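Probable ribosomal RNA small subunit methyltransferase from Thermus thermophilus probably catalyses methyl transfer from S-adenosyl-L-methionine to the N2 atom of a guanosine in 16S ribosomal RNA. One contact in two of its structures: PDB 3DMG (chain A, 1.55 Å), residues Tyr198-Leu203 and Ala242-Leu247, and PDB 2ZUL (chain B, 1.80 Å), residues Tyr198-Leu203 and Ala242-Leu247. One frame, after least-squares fit of the local backbone (RMSD 0.06 Å); residues are numbered along the deposited sequences.

Structure 1 (3DMG). With SAH (S-adenosyl-L-homocysteine), chain C.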
loop_
_atom_site.group_PDB
_atom_site.type_symbol
_atom_site.label_atom_id
_atom_site.label_comp_id
_atom_site.label_asym_id
_atom_site.label_seq_id
_atom_site.Cartn_x
_atom_site.Cartn_y
_atom_site.Cartn_z
ATOM N N TYR A 198 1.938 -15.871 18.332
ATOM C CA TYR A 198 2.063 -14.468 17.920
ATOM C C TYR A 198 0.722 -13.766 18.022
ATOM O O TYR A 198 -0.310 -14.369 17.737
ATOM C CB TYR A 198 2.551 -14.367 16.463
ATOM C CG TYR A 198 3.893 -15.013 16.250
ATOM C CD1 TYR A 198 5.073 -14.282 16.398
ATOM C CD2 TYR A 198 3.991 -16.366 15.934
ATOM C CE1 TYR A 198 6.318 -14.886 16.235
ATOM C CE2 TYR A 198 5.222 -16.976 15.765
ATOM C CZ TYR A 198 6.383 -16.229 15.914
ATOM O OH TYR A 198 7.607 -16.856 15.753
ATOM N N THR A 199 0.736 -12.497 18.422
ATOM C CA THR A 199 -0.453 -11.657 18.319
ATOM C C THR A 199 -0.162 -10.525 17.347
ATOM O O THR A 199 0.662 -9.642 17.628
ATOM C CB THR A 199 -0.903 -11.078 19.669
ATOM O OG1 THR A 199 -1.194 -12.150 20.573
ATOM C CG2 THR A 199 -2.164 -10.232 19.484
ATOM N N PHE A 200 -0.837 -10.571 16.205
ATOM C CA PHE A 200 -0.648 -9.553 15.177
ATOM C C PHE A 200 -1.574 -8.394 15.422
ATOM O O PHE A 200 -2.675 -8.564 15.944
ATOM C CB PHE A 200 -0.852 -10.156 13.792
ATOM C CG PHE A 200 0.190 -11.177 13.434
ATOM C CD1 PHE A 200 1.459 -10.780 13.003
ATOM C CD2 PHE A 200 -0.085 -12.536 13.557
ATOM C CE1 PHE A 200 2.428 -11.721 12.686
ATOM C CE2 PHE A 200 0.876 -13.486 13.250
ATOM C CZ PHE A 200 2.138 -13.077 12.806
ATOM N N HIS A 201 -1.111 -7.209 15.041
ATOM C CA HIS A 201 -1.895 -5.989 15.200
ATOM C C HIS A 201 -1.907 -5.233 13.896
ATOM O O HIS A 201 -0.886 -5.114 13.237
ATOM C CB HIS A 201 -1.275 -5.100 16.259
ATOM C CG HIS A 201 -1.430 -5.627 17.649
ATOM N ND1 HIS A 201 -0.705 -6.698 18.132
ATOM C CD2 HIS A 201 -2.239 -5.235 18.659
ATOM C CE1 HIS A 201 -1.058 -6.933 19.383
ATOM N NE2 HIS A 201 -1.993 -6.066 19.723
ATOM N N HIS A 202 -3.065 -4.704 13.529
ATOM C CA HIS A 202 -3.138 -3.974 12.261
ATOM C C HIS A 202 -4.266 -2.965 12.174
ATOM O O HIS A 202 -5.313 -3.094 12.825
ATOM C CB HIS A 202 -3.191 -4.937 11.066
ATOM C CG HIS A 202 -4.407 -5.800 11.047
ATOM N ND1 HIS A 202 -5.645 -5.319 10.682
ATOM C CD2 HIS A 202 -4.585 -7.104 11.362
ATOM C CE1 HIS A 202 -6.535 -6.289 10.775
ATOM N NE2 HIS A 202 -5.919 -7.382 11.183
ATOM N N LEU A 203 -4.012 -1.948 11.362
ATOM C CA LEU A 203 -4.992 -0.944 10.981
ATOM C C LEU A 203 -5.792 -1.435 9.768
ATOM O O LEU A 203 -5.482 -2.492 9.188
ATOM C CB LEU A 203 -4.255 0.366 10.647
ATOM C CG LEU A 203 -3.662 1.091 11.854
ATOM C CD1 LEU A 203 -2.643 2.118 11.336
ATOM C CD2 LEU A 203 -4.735 1.791 12.636
ATOM N N ALA A 242 6.457 -6.206 3.621
ATOM C CA ALA A 242 6.356 -6.878 4.941
ATOM C C ALA A 242 4.942 -6.911 5.517
ATOM O O ALA A 242 4.641 -7.764 6.360
ATOM C CB ALA A 242 7.359 -6.263 5.961
ATOM N N GLY A 243 4.058 -6.016 5.070
ATOM C CA GLY A 243 2.716 -5.980 5.643
ATOM C C GLY A 243 2.743 -5.795 7.152
ATOM O O GLY A 243 3.634 -5.117 7.674
ATOM N N TYR A 244 1.767 -6.379 7.846
ATOM C CA TYR A 244 1.755 -6.293 9.329
ATOM C C TYR A 244 2.744 -7.266 9.988
ATOM O O TYR A 244 2.837 -7.315 11.219
ATOM C CB TYR A 244 0.339 -6.448 9.921
ATOM C CG TYR A 244 -0.319 -7.752 9.588
ATOM C CD1 TYR A 244 0.100 -8.951 10.172
ATOM C CD2 TYR A 244 -1.386 -7.785 8.685
ATOM C CE1 TYR A 244 -0.534 -10.155 9.856
ATOM C CE2 TYR A 244 -2.023 -8.963 8.365
ATOM C CZ TYR A 244 -1.580 -10.146 8.935
ATOM O OH TYR A 244 -2.197 -11.340 8.604
ATOM N N GLY A 245 3.481 -8.021 9.171
ATOM C CA GLY A 245 4.584 -8.854 9.684
ATOM C C GLY A 245 4.392 -10.359 9.788
ATOM O O GLY A 245 5.074 -11.007 10.602
ATOM N N ALA A 246 3.535 -10.930 8.942
ATOM C CA ALA A 246 3.312 -12.390 8.993
ATOM C C ALA A 246 4.627 -13.153 8.789
ATOM O O ALA A 246 4.832 -14.201 9.399
ATOM C CB ALA A 246 2.268 -12.812 7.971
ATOM N N LEU A 247 5.512 -12.644 7.933
ATOM C CA LEU A 247 6.831 -13.280 7.777
ATOM C C LEU A 247 7.855 -12.662 8.741
ATOM O O LEU A 247 8.742 -13.356 9.261
ATOM C CB LEU A 247 7.330 -13.130 6.335
ATOM C CG LEU A 247 6.416 -13.625 5.216
ATOM C CD1 LEU A 247 7.084 -13.436 3.865
ATOM C CD2 LEU A 247 6.064 -15.088 5.412
HETATM N N SAH C . 4.441 -10.067 3.814
HETATM C CA SAH C . 3.014 -9.880 4.244
HETATM C CB SAH C . 2.197 -9.096 3.209
HETATM C CG SAH C . 2.232 -9.662 1.796
HETATM S SD SAH C . 1.063 -8.864 0.664
HETATM C C SAH C . 2.354 -11.234 4.456
HETATM O O SAH C . 2.952 -12.210 3.987
HETATM O OXT SAH C . 1.273 -11.292 5.039
HETATM C "C5'" SAH C . 2.190 -7.827 -0.329
HETATM C "C4'" SAH C . 2.652 -6.572 0.415
HETATM O "O4'" SAH C . 3.444 -5.867 -0.540
HETATM C "C3'" SAH C . 1.532 -5.647 0.938
HETATM O "O3'" SAH C . 1.687 -5.419 2.329
HETATM C "C2'" SAH C . 1.761 -4.400 0.076
HETATM O "O2'" SAH C . 1.333 -3.200 0.678
HETATM C "C1'" SAH C . 3.246 -4.515 -0.221
HETATM N N9 SAH C . 3.659 -3.639 -1.307
HETATM C C8 SAH C . 2.928 -3.280 -2.416
HETATM N N7 SAH C . 3.701 -2.452 -3.164
HETATM C C5 SAH C . 4.909 -2.304 -2.546
HETATM C C6 SAH C . 6.044 -1.546 -2.851
HETATM N N6 SAH C . 6.103 -0.756 -3.945
HETATM N N1 SAH C . 7.106 -1.646 -1.967
HETATM C C2 SAH C . 7.059 -2.405 -0.818
HETATM N N3 SAH C . 5.917 -3.111 -0.484
HETATM C C4 SAH C . 4.877 -3.054 -1.362
HETATM O O HOH W 1 1.390 -6.776 13.601
#

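Structure 2 (2ZUL). With SAM (S-adenosylmethionine), chain D.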
loop_
_atom_site.group_PDB
_atom_site.type_symbol
_atom_site.label_atom_id
_atom_site.label_comp_id
_atom_site.label_asym_id
_atom_site.label_seq_id
_atom_site.Cartn_x
_atom_site.Cartn_y
_atom_site.Cartn_z
ATOM N N TYR B 198 1.845 -15.865 18.322
ATOM C CA TYR B 198 2.048 -14.463 17.975
ATOM C C TYR B 198 0.711 -13.747 18.011
ATOM O O TYR B 198 -0.334 -14.347 17.753
ATOM C CB TYR B 198 2.606 -14.324 16.554
ATOM C CG TYR B 198 3.935 -14.990 16.318
ATOM C CD1 TYR B 198 5.133 -14.303 16.525
ATOM C CD2 TYR B 198 3.998 -16.316 15.891
ATOM C CE1 TYR B 198 6.362 -14.925 16.309
ATOM C CE2 TYR B 198 5.218 -16.946 15.679
ATOM C CZ TYR B 198 6.394 -16.249 15.887
ATOM O OH TYR B 198 7.597 -16.884 15.675
ATOM N N THR B 199 0.744 -12.461 18.338
ATOM C CA THR B 199 -0.466 -11.654 18.342
ATOM C C THR B 199 -0.170 -10.524 17.372
ATOM O O THR B 199 0.658 -9.655 17.647
ATOM C CB THR B 199 -0.784 -11.071 19.730
ATOM O OG1 THR B 199 -1.017 -12.141 20.650
ATOM C CG2 THR B 199 -2.034 -10.198 19.667
ATOM N N PHE B 200 -0.830 -10.564 16.221
ATOM C CA PHE B 200 -0.633 -9.555 15.196
ATOM C C PHE B 200 -1.576 -8.382 15.411
ATOM O O PHE B 200 -2.711 -8.556 15.856
ATOM C CB PHE B 200 -0.850 -10.180 13.816
ATOM C CG PHE B 200 0.198 -11.198 13.445
ATOM C CD1 PHE B 200 1.479 -10.791 13.074
ATOM C CD2 PHE B 200 -0.085 -12.558 13.494
ATOM C CE1 PHE B 200 2.462 -11.725 12.759
ATOM C CE2 PHE B 200 0.890 -13.506 13.180
ATOM C CZ PHE B 200 2.171 -13.087 12.812
ATOM N N HIS B 201 -1.089 -7.184 15.108
ATOM C CA HIS B 201 -1.879 -5.971 15.262
ATOM C C HIS B 201 -1.910 -5.238 13.933
ATOM O O HIS B 201 -0.887 -5.135 13.260
ATOM C CB HIS B 201 -1.263 -5.061 16.323
ATOM C CG HIS B 201 -1.398 -5.577 17.723
ATOM N ND1 HIS B 201 -0.661 -6.639 18.202
ATOM C CD2 HIS B 201 -2.180 -5.169 18.750
ATOM C CE1 HIS B 201 -0.982 -6.861 19.464
ATOM N NE2 HIS B 201 -1.902 -5.983 19.822
ATOM N N HIS B 202 -3.073 -4.727 13.548
ATOM C CA HIS B 202 -3.152 -4.019 12.285
ATOM C C HIS B 202 -4.290 -3.020 12.168
ATOM O O HIS B 202 -5.329 -3.142 12.825
ATOM C CB HIS B 202 -3.212 -5.023 11.122
ATOM C CG HIS B 202 -4.415 -5.914 11.142
ATOM N ND1 HIS B 202 -5.691 -5.451 10.896
ATOM C CD2 HIS B 202 -4.535 -7.244 11.368
ATOM C CE1 HIS B 202 -6.544 -6.459 10.969
ATOM N NE2 HIS B 202 -5.869 -7.557 11.255
ATOM N N LEU B 203 -4.053 -2.022 11.324
ATOM C CA LEU B 203 -5.001 -0.959 11.035
ATOM C C LEU B 203 -5.782 -1.393 9.797
ATOM O O LEU B 203 -5.528 -2.459 9.238
ATOM C CB LEU B 203 -4.238 0.345 10.751
ATOM C CG LEU B 203 -3.555 1.030 11.942
ATOM C CD1 LEU B 203 -2.534 2.055 11.456
ATOM C CD2 LEU B 203 -4.617 1.702 12.806
ATOM N N ALA B 242 6.518 -6.336 3.582
ATOM C CA ALA B 242 6.321 -6.932 4.900
ATOM C C ALA B 242 4.924 -6.928 5.505
ATOM O O ALA B 242 4.638 -7.754 6.368
ATOM C CB ALA B 242 7.306 -6.315 5.891
ATOM N N GLY B 243 4.066 -6.004 5.079
ATOM C CA GLY B 243 2.720 -5.950 5.631
ATOM C C GLY B 243 2.753 -5.788 7.139
ATOM O O GLY B 243 3.619 -5.092 7.664
ATOM N N TYR B 244 1.819 -6.420 7.848
ATOM C CA TYR B 244 1.819 -6.308 9.299
ATOM C C TYR B 244 2.813 -7.263 9.964
ATOM O O TYR B 244 2.864 -7.356 11.188
ATOM C CB TYR B 244 0.404 -6.499 9.870
ATOM C CG TYR B 244 -0.256 -7.821 9.562
ATOM C CD1 TYR B 244 0.167 -8.999 10.177
ATOM C CD2 TYR B 244 -1.324 -7.889 8.668
ATOM C CE1 TYR B 244 -0.464 -10.215 9.909
ATOM C CE2 TYR B 244 -1.959 -9.091 8.394
ATOM C CZ TYR B 244 -1.525 -10.250 9.016
ATOM O OH TYR B 244 -2.154 -11.442 8.737
ATOM N N GLY B 245 3.593 -7.977 9.152
ATOM C CA GLY B 245 4.620 -8.858 9.690
ATOM C C GLY B 245 4.402 -10.359 9.768
ATOM O O GLY B 245 5.015 -11.018 10.614
ATOM N N ALA B 246 3.559 -10.909 8.897
ATOM C CA ALA B 246 3.297 -12.349 8.904
ATOM C C ALA B 246 4.600 -13.133 8.792
ATOM O O ALA B 246 4.758 -14.183 9.417
ATOM C CB ALA B 246 2.362 -12.721 7.759
ATOM N N LEU B 247 5.530 -12.618 7.993
ATOM C CA LEU B 247 6.829 -13.261 7.807
ATOM C C LEU B 247 7.879 -12.619 8.709
ATOM O O LEU B 247 8.762 -13.294 9.237
ATOM C CB LEU B 247 7.292 -13.124 6.352
ATOM C CG LEU B 247 6.379 -13.655 5.245
ATOM C CD1 LEU B 247 7.036 -13.419 3.897
ATOM C CD2 LEU B 247 6.122 -15.145 5.461
HETATM N N SAM D . 4.416 -10.083 3.775
HETATM C CA SAM D . 3.019 -9.873 4.179
HETATM C C SAM D . 2.351 -11.228 4.422
HETATM O O SAM D . 1.241 -11.220 4.995
HETATM O OXT SAM D . 2.965 -12.244 4.028
HETATM C CB SAM D . 2.268 -9.117 3.079
HETATM C CG SAM D . 1.918 -9.765 1.901
HETATM S SD SAM D . 1.052 -8.918 0.635
HETATM C CE SAM D . 0.517 -10.090 -0.593
HETATM C "C5'" SAM D . 2.161 -7.856 -0.360
HETATM C "C4'" SAM D . 2.697 -6.640 0.400
HETATM O "O4'" SAM D . 3.475 -5.850 -0.518
HETATM C "C3'" SAM D . 1.549 -5.745 0.878
HETATM O "O3'" SAM D . 1.779 -5.338 2.230
HETATM C "C2'" SAM D . 1.657 -4.537 -0.053
HETATM O "O2'" SAM D . 1.209 -3.369 0.640
HETATM C "C1'" SAM D . 3.177 -4.485 -0.192
HETATM N N9 SAM D . 3.599 -3.586 -1.291
HETATM C C8 SAM D . 2.873 -3.252 -2.357
HETATM N N7 SAM D . 3.576 -2.434 -3.137
HETATM C C5 SAM D . 4.761 -2.247 -2.566
HETATM C C6 SAM D . 5.890 -1.508 -2.899
HETATM N N6 SAM D . 5.911 -0.771 -4.005
HETATM N N1 SAM D . 6.948 -1.536 -2.076
HETATM C C2 SAM D . 6.927 -2.248 -0.963
HETATM N N3 SAM D . 5.871 -2.960 -0.613
HETATM C C4 SAM D . 4.777 -2.981 -1.389
HETATM O O HOH W 2 1.448 -6.792 13.590
#

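Structure 1 (3DMG)
Y244 presents one ring face to H202 CD2 and a ring edge to F200 CD1, so F200, H202 and Y244 form an aromatic cluster. F200 and Y244 cross at about a right angle, with ring planes at 60° and F200 CD1 3.6 Å from Y244 CD1. At the edge of F200, near its plane, lies the carbonyl G245 O, 3.4 Å from CE1. The Y244 ring swings toward the strand because its CG sits between backbone N and carbonyl carbon (chi1 60°); its OH is hydrogen-bonded to S208 O. A water accepts from H201 N (2.9 Å) and can donate to Y244 O.

The contact packs strand 196-202 of a two-stranded hairpin on the glycine-rich cofactor loop after strand 236-240 of the Rossmann-like methyltransferase sheet. A type II' turn, A242 to G245, lays this loop against S-adenosyl-L-homocysteine: G243 CA lies 3.5 Å from O3', and a CB on G243 would run into the ligand's CB. A246 CB meets carboxylate OXT at 3.4 Å; L247 CG stands 3.9 Å from the other oxygen, O.

Structure 2 (2ZUL)
One face of the Y244 ring looks onto H202 CD2, while its edge meets F200 CD1, making an aromatic cluster of the three. The F200 and Y244 side chains run across each other at about a right angle; their ring planes are inclined by 58°, and F200 CD1 comes within 3.7 Å of Y244 CD1. The F200 edge receives the carbonyl G245 O near the ring plane, 3.4 Å from CE1. With CG placed between backbone N and carbonyl carbon (chi1 59°), Y244 turns its ring to the strand, and its OH is hydrogen-bonded to S208 O. A water takes a hydrogen bond from H201 N (3.0 Å) and can give one to Y244 O.

The type II' turn of A242 to G245 lies against S-adenosylmethionine. G243 CA is 3.6 Å from O3', and a CB on G243 would run into CB of the ligand. Beyond the turn, A246 CB touches carboxylate oxygen O at 3.3 Å and L247 CG lies 3.9 Å from its mate, OXT. The transferable methyl, CE, is bonded to SD and does not touch the loop.

How the two compare
The change lies in the bound group: S-adenosyl-L-homocysteine, with chain A, gives way to S-adenosylmethionine, with chain B, in the same place.

The CA atoms of the loop coincide within the error, and the side chain of L247(A) keeps its place in L247(B). A242(A), G243(A), A246(A) and L247(A) touch the homocysteine form, and A242(B), G243(B), A246(B) and L247(B) touch the methylated one. The carboxylate oxygens merely exchange names: A246(A) CB meets OXT at 3.4 Å, and A246(B) CB meets O at 3.3 Å. The same exchange of names holds at L247(A) and L247(B). At the strand contact, F200(A), H202(A) and Y244(A) keep their place, as do their counterparts F200(B), H202(B) and Y244(B), and the water bridging H201(A) N and Y244(A) O recurs between H201(B) N and Y244(B) O.

What comes is one atom, the methyl CE on SD, which does not reach the loop of A242(B) to L247(B). With it the sulfur goes from a thioether with two carbon neighbours to a sulfonium with three, which formally carries a positive charge.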